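Probable translation initiation factor eIF-2B subunit epsilon (Schizosaccharomyces pombe, PDB 5B04) forms part of the eIF2B complex, which catalyses the exchange of GDP for GTP on the gamma subunit of the translation initiation factor eIF2. Local coordinates at residues Y314-C325 with L332-S343; G351-I362 with W368-I379. One frame throughout, in Å; residues are numbered along the deposited sequence.

Contact 1 of 2, residues Y314-C325 with L332-S343; sequences YKEEDVVLARSC and LIGAYTKVGDAS
Val319 brings its CG1 to 3.8 Å from CG2 of Ile333, the two side chains meeting at about a right angle inside a left-handed parallel beta-helix built from hexapeptide repeats. With CG1 anti to the backbone N (chi1 167°), the other methyl, CG2, is left beside that nitrogen and faces the Gly334 carbonyl. Further along the coil Leu321 packs on Val339, the two running alongside one another in the same direction, with CD2 of Leu321 3.7 Å from CG2 of Val339. The second methyl of Val339, CG1, is met by SG of Cys325, so one branched residue serves two neighbours of the adjacent coil. Compact aliphatic groups suit these places because each coil must stack directly on the next.

The backbones run parallel and hold this register: Ile333 N donates to Tyr314 O at 2.8 Å, and Val339 N to Val320 O at 3.0 Å. Between these short strands the chain turns a corner, where Asp318 and Tyr336 both have positive phi. Their side chains run abreast outside the coil, carboxylate and ring planes only 12° apart, with CB of Asp318 3.9 Å from CE1 of Tyr336.

Near the same corner, the extended Glu316 side chain reaches across to the next coil. Its OE1 accepts Ala335 N at 2.8 Å, approached from 45° above the carboxylate plane, and also forms a salt bridge with Arg352, while OE2 takes the Thr305 amide. These partners fix the buried carboxylate and would probably stabilise its negative charge. The small Ala335 leaves room for it. Thr337, whose hydroxyl also has a weak bond from Cys354 N, holds the turn from within: its OG1 donates to Gly334 O at 2.8 Å.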
loop_
_atom_site.group_PDB
_atom_site.type_symbol
_atom_site.label_atom_id
_atom_site.label_comp_id
_atom_site.label_asym_id
_atom_site.label_seq_id
_atom_site.Cartn_x
_atom_site.Cartn_y
_atom_site.Cartn_z
ATOM N N TYR I 314 17.219 -18.924 34.417
ATOM C CA TYR I 314 18.630 -18.756 34.093
ATOM C C TYR I 314 19.381 -20.082 34.153
ATOM O O TYR I 314 19.496 -20.693 35.214
ATOM C CB TYR I 314 19.278 -17.745 35.044
ATOM C CG TYR I 314 18.660 -16.364 34.995
ATOM C CD1 TYR I 314 17.502 -16.074 35.705
ATOM C CD2 TYR I 314 19.240 -15.349 34.246
ATOM C CE1 TYR I 314 16.935 -14.813 35.665
ATOM C CE2 TYR I 314 18.682 -14.085 34.202
ATOM C CZ TYR I 314 17.531 -13.823 34.913
ATOM O OH TYR I 314 16.972 -12.566 34.871
ATOM N N LYS I 315 19.890 -20.520 33.006
ATOM C CA LYS I 315 20.628 -21.775 32.923
ATOM C C LYS I 315 22.033 -21.572 32.375
ATOM O O LYS I 315 22.231 -20.855 31.394
ATOM C CB LYS I 315 19.881 -22.782 32.045
ATOM C CG LYS I 315 18.645 -23.394 32.682
ATOM C CD LYS I 315 17.886 -24.249 31.678
ATOM C CE LYS I 315 18.798 -25.280 31.028
ATOM N NZ LYS I 315 18.086 -26.080 29.992
ATOM N N GLU I 316 23.009 -22.206 33.017
ATOM C CA GLU I 316 24.359 -22.260 32.475
ATOM C C GLU I 316 24.462 -23.422 31.499
ATOM O O GLU I 316 23.566 -24.262 31.430
ATOM C CB GLU I 316 25.396 -22.410 33.590
ATOM C CG GLU I 316 25.961 -21.097 34.103
ATOM C CD GLU I 316 27.152 -21.299 35.019
ATOM O OE1 GLU I 316 26.981 -21.910 36.095
ATOM O OE2 GLU I 316 28.263 -20.856 34.658
ATOM N N GLU I 317 25.550 -23.467 30.740
ATOM C CA GLU I 317 25.784 -24.584 29.836
ATOM C C GLU I 317 26.093 -25.845 30.638
ATOM O O GLU I 317 26.390 -25.770 31.831
ATOM C CB GLU I 317 26.921 -24.266 28.863
ATOM C CG GLU I 317 26.604 -23.133 27.896
ATOM C CD GLU I 317 27.779 -22.774 27.006
ATOM O OE1 GLU I 317 28.805 -23.484 27.056
ATOM O OE2 GLU I 317 27.676 -21.778 26.258
ATOM N N ASP I 318 26.004 -26.995 29.975
ATOM C CA ASP I 318 26.276 -28.295 30.591
ATOM C C ASP I 318 25.349 -28.609 31.766
ATOM O O ASP I 318 25.747 -29.294 32.707
ATOM C CB ASP I 318 27.734 -28.378 31.051
ATOM C CG ASP I 318 28.714 -28.283 29.899
ATOM O OD1 ASP I 318 28.891 -29.291 29.185
ATOM O OD2 ASP I 318 29.309 -27.201 29.710
ATOM N N VAL I 319 24.119 -28.111 31.710
ATOM C CA VAL I 319 23.106 -28.488 32.690
ATOM C C VAL I 319 22.306 -29.672 32.164
ATOM O O VAL I 319 21.776 -29.628 31.054
ATOM C CB VAL I 319 22.150 -27.323 33.017
ATOM C CG1 VAL I 319 20.932 -27.829 33.776
ATOM C CG2 VAL I 319 22.873 -26.256 33.818
ATOM N N VAL I 320 22.226 -30.733 32.959
ATOM C CA VAL I 320 21.535 -31.945 32.539
ATOM C C VAL I 320 20.100 -31.985 33.054
ATOM O O VAL I 320 19.854 -32.280 34.223
ATOM C CB VAL I 320 22.274 -33.208 33.018
ATOM C CG1 VAL I 320 21.570 -34.458 32.512
ATOM C CG2 VAL I 320 23.721 -33.182 32.552
ATOM N N LEU I 321 19.155 -31.680 32.170
ATOM C CA LEU I 321 17.741 -31.761 32.509
ATOM C C LEU I 321 17.115 -33.001 31.892
ATOM O O LEU I 321 16.983 -33.097 30.672
ATOM C CB LEU I 321 16.992 -30.512 32.040
ATOM C CG LEU I 321 17.355 -29.186 32.709
ATOM C CD1 LEU I 321 16.367 -28.105 32.306
ATOM C CD2 LEU I 321 17.401 -29.341 34.219
ATOM N N ALA I 322 16.737 -33.952 32.739
ATOM C CA ALA I 322 16.045 -35.144 32.276
ATOM C C ALA I 322 14.704 -34.752 31.671
ATOM O O ALA I 322 14.146 -33.711 32.010
ATOM C CB ALA I 322 15.850 -36.128 33.418
ATOM N N ARG I 323 14.195 -35.574 30.761
ATOM C CA ARG I 323 12.859 -35.353 30.231
ATOM C C ARG I 323 11.861 -35.608 31.357
ATOM O O ARG I 323 12.194 -36.282 32.332
ATOM C CB ARG I 323 12.587 -36.260 29.032
ATOM C CG ARG I 323 11.387 -35.853 28.192
ATOM C CD ARG I 323 11.015 -36.961 27.228
ATOM N NE ARG I 323 12.198 -37.530 26.590
ATOM C CZ ARG I 323 12.201 -38.665 25.898
ATOM N NH1 ARG I 323 11.081 -39.359 25.756
ATOM N NH2 ARG I 323 13.326 -39.107 25.354
ATOM N N SER I 324 10.660 -35.047 31.224
ATOM C CA SER I 324 9.602 -35.117 32.242
ATOM C C SER I 324 9.954 -34.312 33.494
ATOM O O SER I 324 9.146 -34.199 34.416
ATOM C CB SER I 324 9.287 -36.570 32.625
ATOM O OG SER I 324 10.327 -37.132 33.408
ATOM N N CYS I 325 11.162 -33.761 33.523
ATOM C CA CYS I 325 11.523 -32.773 34.527
ATOM C C CYS I 325 10.966 -31.422 34.117
ATOM O O CYS I 325 11.115 -31.006 32.968
ATOM C CB CYS I 325 13.038 -32.692 34.699
ATOM S SG CYS I 325 13.586 -31.254 35.635
ATOM N N LEU I 332 17.044 -20.453 38.818
ATOM C CA LEU I 332 18.419 -20.349 38.346
ATOM C C LEU I 332 19.162 -21.661 38.584
ATOM O O LEU I 332 19.125 -22.213 39.682
ATOM C CB LEU I 332 19.133 -19.188 39.045
ATOM C CG LEU I 332 20.556 -18.821 38.618
ATOM C CD1 LEU I 332 20.769 -17.329 38.779
ATOM C CD2 LEU I 332 21.590 -19.581 39.432
ATOM N N ILE I 333 19.834 -22.158 37.550
ATOM C CA ILE I 333 20.568 -23.416 37.650
ATOM C C ILE I 333 22.022 -23.266 37.208
ATOM O O ILE I 333 22.300 -22.880 36.073
ATOM C CB ILE I 333 19.908 -24.524 36.805
ATOM C CG1 ILE I 333 18.434 -24.683 37.183
ATOM C CG2 ILE I 333 20.651 -25.838 36.979
ATOM C CD1 ILE I 333 17.703 -25.720 36.359
ATOM N N GLY I 334 22.946 -23.578 38.113
ATOM C CA GLY I 334 24.364 -23.524 37.805
ATOM C C GLY I 334 24.790 -24.670 36.907
ATOM O O GLY I 334 24.062 -25.649 36.753
ATOM N N ALA I 335 25.976 -24.548 36.317
ATOM C CA ALA I 335 26.473 -25.547 35.378
ATOM C C ALA I 335 26.714 -26.896 36.050
ATOM O O ALA I 335 26.859 -26.975 37.270
ATOM C CB ALA I 335 27.750 -25.054 34.713
ATOM N N TYR I 336 26.739 -27.948 35.235
ATOM C CA TYR I 336 27.029 -29.312 35.681
ATOM C C TYR I 336 26.018 -29.834 36.701
ATOM O O TYR I 336 26.306 -30.768 37.449
ATOM C CB TYR I 336 28.445 -29.390 36.261
ATOM C CG TYR I 336 29.497 -28.797 35.353
ATOM C CD1 TYR I 336 29.880 -29.446 34.187
ATOM C CD2 TYR I 336 30.104 -27.586 35.659
ATOM C CE1 TYR I 336 30.840 -28.906 33.351
ATOM C CE2 TYR I 336 31.066 -27.038 34.831
ATOM C CZ TYR I 336 31.429 -27.703 33.678
ATOM O OH TYR I 336 32.386 -27.164 32.849
ATOM N N THR I 337 24.832 -29.235 36.718
ATOM C CA THR I 337 23.771 -29.668 37.619
ATOM C C THR I 337 22.845 -30.661 36.924
ATOM O O THR I 337 22.462 -30.463 35.772
ATOM C CB THR I 337 22.946 -28.475 38.138
ATOM O OG1 THR I 337 23.804 -27.561 38.833
ATOM C CG2 THR I 337 21.849 -28.945 39.083
ATOM N N LYS I 338 22.497 -31.732 37.628
ATOM C CA LYS I 338 21.594 -32.742 37.094
ATOM C C LYS I 338 20.276 -32.733 37.858
ATOM O O LYS I 338 20.264 -32.641 39.085
ATOM C CB LYS I 338 22.237 -34.127 37.169
ATOM C CG LYS I 338 23.615 -34.198 36.540
ATOM C CD LYS I 338 24.303 -35.515 36.857
ATOM C CE LYS I 338 25.814 -35.354 36.866
ATOM N NZ LYS I 338 26.243 -34.096 36.195
ATOM N N VAL I 339 19.167 -32.817 37.131
ATOM C CA VAL I 339 17.857 -32.908 37.765
ATOM C C VAL I 339 17.140 -34.167 37.286
ATOM O O VAL I 339 17.115 -34.461 36.090
ATOM C CB VAL I 339 16.990 -31.670 37.478
ATOM C CG1 VAL I 339 15.763 -31.672 38.374
ATOM C CG2 VAL I 339 17.796 -30.399 37.691
ATOM N N GLY I 340 16.559 -34.906 38.227
ATOM C CA GLY I 340 15.987 -36.210 37.941
ATOM C C GLY I 340 14.618 -36.206 37.290
ATOM O O GLY I 340 14.042 -35.152 37.017
ATOM N N ASP I 341 14.098 -37.406 37.044
ATOM C CA ASP I 341 12.803 -37.584 36.397
ATOM C C ASP I 341 11.653 -37.096 37.273
ATOM O O ASP I 341 11.680 -37.264 38.492
ATOM C CB ASP I 341 12.588 -39.057 36.040
ATOM C CG ASP I 341 13.666 -39.600 35.121
ATOM O OD1 ASP I 341 14.127 -38.853 34.233
ATOM O OD2 ASP I 341 14.053 -40.776 35.290
ATOM N N ALA I 342 10.652 -36.492 36.637
ATOM C CA ALA I 342 9.434 -36.037 37.309
ATOM C C ALA I 342 9.712 -35.084 38.472
ATOM O O ALA I 342 8.931 -35.010 39.421
ATOM C CB ALA I 342 8.624 -37.235 37.796
ATOM N N SER I 343 10.820 -34.356 38.391
ATOM C CA SER I 343 11.182 -33.405 39.436
ATOM C C SER I 343 10.709 -31.999 39.084
ATOM O O SER I 343 10.809 -31.570 37.935
ATOM C CB SER I 343 12.694 -33.412 39.666
ATOM O OG SER I 343 13.138 -34.691 40.087
#

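Contact 2 of 2, residues G351-I362 with W368-I379; sequences GRNCTIGSNCSI and WEDVVIGDNCRI
Ile362 and Ile373 meet end on, CD1 to CD1 at 4.1 Å, in the interior of the left-handed parallel beta-helix. Ile379, by contrast, runs abreast of Ile362 in the same direction, its CB 4.2 Å from CG2 of Ile362. Thus Ile362 stacks on the equivalent isoleucine of the next coil through one branch and reaches with the other, through CD1, to a residue on a different face of the prism. Its CG1 stands anti to the carbonyl carbon, which leaves CG2 to meet Ile379.

Some of the outward-facing pairs are polar. Arg352 and Glu369 extend together in one direction, guanidinium and carboxylate planes 41° apart. They touch through their stems, CB of Arg352 lying 3.6 Å from CD of Glu369, since the guanidinium group turns away, NE forming a salt bridge with Glu316 two coils earlier.

At another corner the carboxylate of Asp375 points back at the coil before it. OD1 accepts Ser358 N at 2.9 Å, the amide standing 38° above the carboxylate plane, and the Ser358 hydroxyl lies close by. Gly357 suits the place beside it, because a CB there would run into that oxygen. An alanine in place of Asp375 would remove the carboxylate and would probably leave the Ser358 amide without its acceptor and the corner freer to shift. The chain bends on through Asn359 and Asn376, both at positive phi, a conformation asparagine tolerates well.

Arg378 then folds back over this corner. A bend at chi2 (-71°) lays its aliphatic part against Ser361, CD being 3.8 Å from CB of Ser361, and carries the guanidinium to the corner, where NH1 donates to Asn359 O at 3.0 Å.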
loop_
_atom_site.group_PDB
_atom_site.type_symbol
_atom_site.label_atom_id
_atom_site.label_comp_id
_atom_site.label_asym_id
_atom_site.label_seq_id
_atom_site.Cartn_x
_atom_site.Cartn_y
_atom_site.Cartn_z
ATOM N N GLY I 351 23.212 -23.760 42.775
ATOM C CA GLY I 351 24.612 -23.524 42.474
ATOM C C GLY I 351 25.192 -24.506 41.473
ATOM O O GLY I 351 24.482 -25.347 40.924
ATOM N N ARG I 352 26.496 -24.391 41.238
ATOM C CA ARG I 352 27.197 -25.261 40.301
ATOM C C ARG I 352 27.270 -26.704 40.795
ATOM O O ARG I 352 27.350 -26.954 41.999
ATOM C CB ARG I 352 28.616 -24.741 40.050
ATOM C CG ARG I 352 28.700 -23.466 39.227
ATOM C CD ARG I 352 29.174 -23.767 37.814
ATOM N NE ARG I 352 29.541 -22.559 37.080
ATOM C CZ ARG I 352 30.778 -22.076 37.008
ATOM N NH1 ARG I 352 31.771 -22.698 37.626
ATOM N NH2 ARG I 352 31.021 -20.971 36.317
ATOM N N ASN I 353 27.233 -27.640 39.850
ATOM C CA ASN I 353 27.496 -29.053 40.115
ATOM C C ASN I 353 26.619 -29.667 41.208
ATOM O O ASN I 353 27.128 -30.235 42.172
ATOM C CB ASN I 353 28.971 -29.241 40.482
ATOM C CG ASN I 353 29.468 -30.649 40.211
ATOM O OD1 ASN I 353 28.682 -31.593 40.126
ATOM N ND2 ASN I 353 30.780 -30.795 40.077
ATOM N N CYS I 354 25.304 -29.560 41.052
ATOM C CA CYS I 354 24.379 -30.159 42.008
ATOM C C CYS I 354 23.696 -31.390 41.420
ATOM O O CYS I 354 23.693 -31.592 40.208
ATOM C CB CYS I 354 23.330 -29.141 42.455
ATOM S SG CYS I 354 23.993 -27.773 43.425
ATOM N N THR I 355 23.120 -32.212 42.291
ATOM C CA THR I 355 22.422 -33.415 41.856
ATOM C C THR I 355 21.073 -33.546 42.554
ATOM O O THR I 355 21.004 -33.693 43.775
ATOM C CB THR I 355 23.258 -34.682 42.118
ATOM O OG1 THR I 355 24.381 -34.708 41.230
ATOM C CG2 THR I 355 22.420 -35.932 41.891
ATOM N N ILE I 356 20.002 -33.487 41.770
ATOM C CA ILE I 356 18.651 -33.607 42.305
ATOM C C ILE I 356 17.971 -34.857 41.758
ATOM O O ILE I 356 17.893 -35.055 40.545
ATOM C CB ILE I 356 17.806 -32.366 41.974
ATOM C CG1 ILE I 356 18.558 -31.095 42.375
ATOM C CG2 ILE I 356 16.456 -32.440 42.673
ATOM C CD1 ILE I 356 17.800 -29.822 42.095
ATOM N N GLY I 357 17.478 -35.695 42.663
ATOM C CA GLY I 357 16.919 -36.982 42.294
ATOM C C GLY I 357 15.528 -36.931 41.692
ATOM O O GLY I 357 14.975 -35.857 41.458
ATOM N N SER I 358 14.963 -38.109 41.450
ATOM C CA SER I 358 13.654 -38.229 40.820
ATOM C C SER I 358 12.519 -37.860 41.772
ATOM O O SER I 358 12.655 -37.977 42.990
ATOM C CB SER I 358 13.449 -39.652 40.295
ATOM O OG SER I 358 13.575 -40.605 41.338
ATOM N N ASN I 359 11.404 -37.414 41.196
ATOM C CA ASN I 359 10.198 -37.065 41.947
ATOM C C ASN I 359 10.440 -36.086 43.089
ATOM O O ASN I 359 9.914 -36.260 44.189
ATOM C CB ASN I 359 9.530 -38.331 42.492
ATOM C CG ASN I 359 8.812 -39.120 41.417
ATOM O OD1 ASN I 359 7.710 -38.762 41.000
ATOM N ND2 ASN I 359 9.434 -40.201 40.960
ATOM N N CYS I 360 11.233 -35.053 42.824
ATOM C CA CYS I 360 11.505 -34.030 43.825
ATOM C C CYS I 360 10.675 -32.779 43.575
ATOM O O CYS I 360 10.381 -32.434 42.431
ATOM C CB CYS I 360 12.992 -33.672 43.841
ATOM S SG CYS I 360 14.063 -34.967 44.495
ATOM N N SER I 361 10.296 -32.106 44.656
ATOM C CA SER I 361 9.582 -30.840 44.559
ATOM C C SER I 361 10.314 -29.764 45.349
ATOM O O SER I 361 10.234 -29.719 46.576
ATOM C CB SER I 361 8.146 -30.983 45.063
ATOM O OG SER I 361 7.467 -29.740 45.018
ATOM N N ILE I 362 11.033 -28.901 44.639
ATOM C CA ILE I 362 11.794 -27.836 45.279
ATOM C C ILE I 362 11.198 -26.476 44.936
ATOM O O ILE I 362 11.132 -26.095 43.767
ATOM C CB ILE I 362 13.274 -27.880 44.864
ATOM C CG1 ILE I 362 13.812 -29.308 44.984
ATOM C CG2 ILE I 362 14.095 -26.929 45.719
ATOM C CD1 ILE I 362 15.285 -29.436 44.678
ATOM N N TRP I 368 23.385 -23.961 47.090
ATOM C CA TRP I 368 24.721 -23.522 46.720
ATOM C C TRP I 368 25.443 -24.691 46.050
ATOM O O TRP I 368 24.799 -25.658 45.647
ATOM C CB TRP I 368 25.470 -22.995 47.947
ATOM C CG TRP I 368 24.783 -21.805 48.585
ATOM C CD1 TRP I 368 23.674 -21.155 48.121
ATOM C CD2 TRP I 368 25.162 -21.132 49.795
ATOM N NE1 TRP I 368 23.338 -20.125 48.965
ATOM C CE2 TRP I 368 24.235 -20.088 49.999
ATOM C CE3 TRP I 368 26.192 -21.309 50.722
ATOM C CZ2 TRP I 368 24.308 -19.228 51.093
ATOM C CZ3 TRP I 368 26.262 -20.453 51.809
ATOM C CH2 TRP I 368 25.326 -19.427 51.984
ATOM N N GLU I 369 26.762 -24.613 45.917
ATOM C CA GLU I 369 27.488 -25.596 45.110
ATOM C C GLU I 369 27.521 -27.004 45.710
ATOM O O GLU I 369 27.495 -27.178 46.927
ATOM C CB GLU I 369 28.921 -25.122 44.861
ATOM C CG GLU I 369 29.026 -23.933 43.923
ATOM C CD GLU I 369 30.320 -23.931 43.134
ATOM O OE1 GLU I 369 31.008 -24.975 43.118
ATOM O OE2 GLU I 369 30.650 -22.890 42.529
ATOM N N ASP I 370 27.563 -28.000 44.828
ATOM C CA ASP I 370 27.771 -29.403 45.195
ATOM C C ASP I 370 26.730 -29.983 46.154
ATOM O O ASP I 370 27.013 -30.940 46.874
ATOM C CB ASP I 370 29.168 -29.582 45.795
ATOM C CG ASP I 370 30.270 -29.265 44.804
ATOM O OD1 ASP I 370 30.657 -28.082 44.702
ATOM O OD2 ASP I 370 30.747 -30.198 44.124
ATOM N N VAL I 371 25.527 -29.418 46.156
ATOM C CA VAL I 371 24.443 -29.967 46.962
ATOM C C VAL I 371 23.817 -31.169 46.263
ATOM O O VAL I 371 23.419 -31.084 45.102
ATOM C CB VAL I 371 23.350 -28.919 47.245
ATOM C CG1 VAL I 371 22.216 -29.538 48.049
ATOM C CG2 VAL I 371 23.936 -27.728 47.979
ATOM N N VAL I 372 23.735 -32.290 46.973
ATOM C CA VAL I 372 23.131 -33.500 46.423
ATOM C C VAL I 372 21.830 -33.834 47.144
ATOM O O VAL I 372 21.800 -33.959 48.368
ATOM C CB VAL I 372 24.091 -34.702 46.514
ATOM C CG1 VAL I 372 23.351 -36.000 46.226
ATOM C CG2 VAL I 372 25.258 -34.520 45.554
ATOM N N ILE I 373 20.755 -33.976 46.375
ATOM C CA ILE I 373 19.443 -34.264 46.938
ATOM C C ILE I 373 18.841 -35.524 46.323
ATOM O O ILE I 373 18.656 -35.608 45.109
ATOM C CB ILE I 373 18.481 -33.083 46.735
ATOM C CG1 ILE I 373 18.970 -31.873 47.534
ATOM C CG2 ILE I 373 17.072 -33.462 47.158
ATOM C CD1 ILE I 373 18.430 -30.560 47.040
ATOM N N GLY I 374 18.538 -36.500 47.173
ATOM C CA GLY I 374 18.031 -37.785 46.726
ATOM C C GLY I 374 16.593 -37.747 46.250
ATOM O O GLY I 374 15.951 -36.699 46.258
ATOM N N ASP I 375 16.087 -38.910 45.845
ATOM C CA ASP I 375 14.751 -39.025 45.270
ATOM C C ASP I 375 13.640 -38.735 46.280
ATOM O O ASP I 375 13.829 -38.891 47.488
ATOM C CB ASP I 375 14.556 -40.426 44.683
ATOM C CG ASP I 375 15.722 -40.865 43.816
ATOM O OD1 ASP I 375 16.308 -40.007 43.125
ATOM O OD2 ASP I 375 16.054 -42.069 43.827
ATOM N N ASN I 376 12.489 -38.306 45.765
ATOM C CA ASN I 376 11.275 -38.103 46.560
ATOM C C ASN I 376 11.420 -37.110 47.712
ATOM O O ASN I 376 11.061 -37.418 48.847
ATOM C CB ASN I 376 10.784 -39.443 47.114
ATOM C CG ASN I 376 10.260 -40.366 46.030
ATOM O OD1 ASN I 376 11.033 -40.985 45.299
ATOM N ND2 ASN I 376 8.940 -40.467 45.928
ATOM N N CYS I 377 11.923 -35.915 47.420
ATOM C CA CYS I 377 12.123 -34.909 48.460
ATOM C C CYS I 377 11.274 -33.658 48.250
ATOM O O CYS I 377 11.107 -33.186 47.126
ATOM C CB CYS I 377 13.600 -34.519 48.543
ATOM S SG CYS I 377 14.671 -35.799 49.235
ATOM N N ARG I 378 10.739 -33.131 49.349
ATOM C CA ARG I 378 10.008 -31.869 49.331
ATOM C C ARG I 378 10.822 -30.797 50.048
ATOM O O ARG I 378 10.979 -30.838 51.268
ATOM C CB ARG I 378 8.636 -32.020 49.993
ATOM C CG ARG I 378 7.829 -33.217 49.519
ATOM C CD ARG I 378 7.331 -33.038 48.096
ATOM N NE ARG I 378 6.568 -34.197 47.642
ATOM C CZ ARG I 378 7.078 -35.193 46.923
ATOM N NH1 ARG I 378 8.355 -35.171 46.569
ATOM N NH2 ARG I 378 6.310 -36.210 46.556
ATOM N N ILE I 379 11.344 -29.841 49.287
ATOM C CA ILE I 379 12.196 -28.799 49.849
ATOM C C ILE I 379 11.657 -27.413 49.513
ATOM O O ILE I 379 11.333 -27.129 48.361
ATOM C CB ILE I 379 13.641 -28.933 49.337
ATOM C CG1 ILE I 379 14.166 -30.342 49.624
ATOM C CG2 ILE I 379 14.536 -27.882 49.974
ATOM C CD1 ILE I 379 15.552 -30.599 49.103
#

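In the fold
Contacts 1 and 2 come in series along the chain and stack successive coils of one left-handed beta-helix, their centres about 10 Å apart. Residues 332-343 of contact 1 lie directly against 351-362 of contact 2: strands 338-339 and 355-356 are neighbours in one parallel sheet, and 332-333 and 366-367 flank 349-350 in another. The seam between them includes probable hydrogen bonds from Asn353 N to Ala335 O and from Asn359 N to Asp341 O, each 2.7 Å. The four segments therefore form a continuous prism within the LbH domain. Contact 1 also meets other protein chains of the assembly, whereas none touches the segments of contact 2.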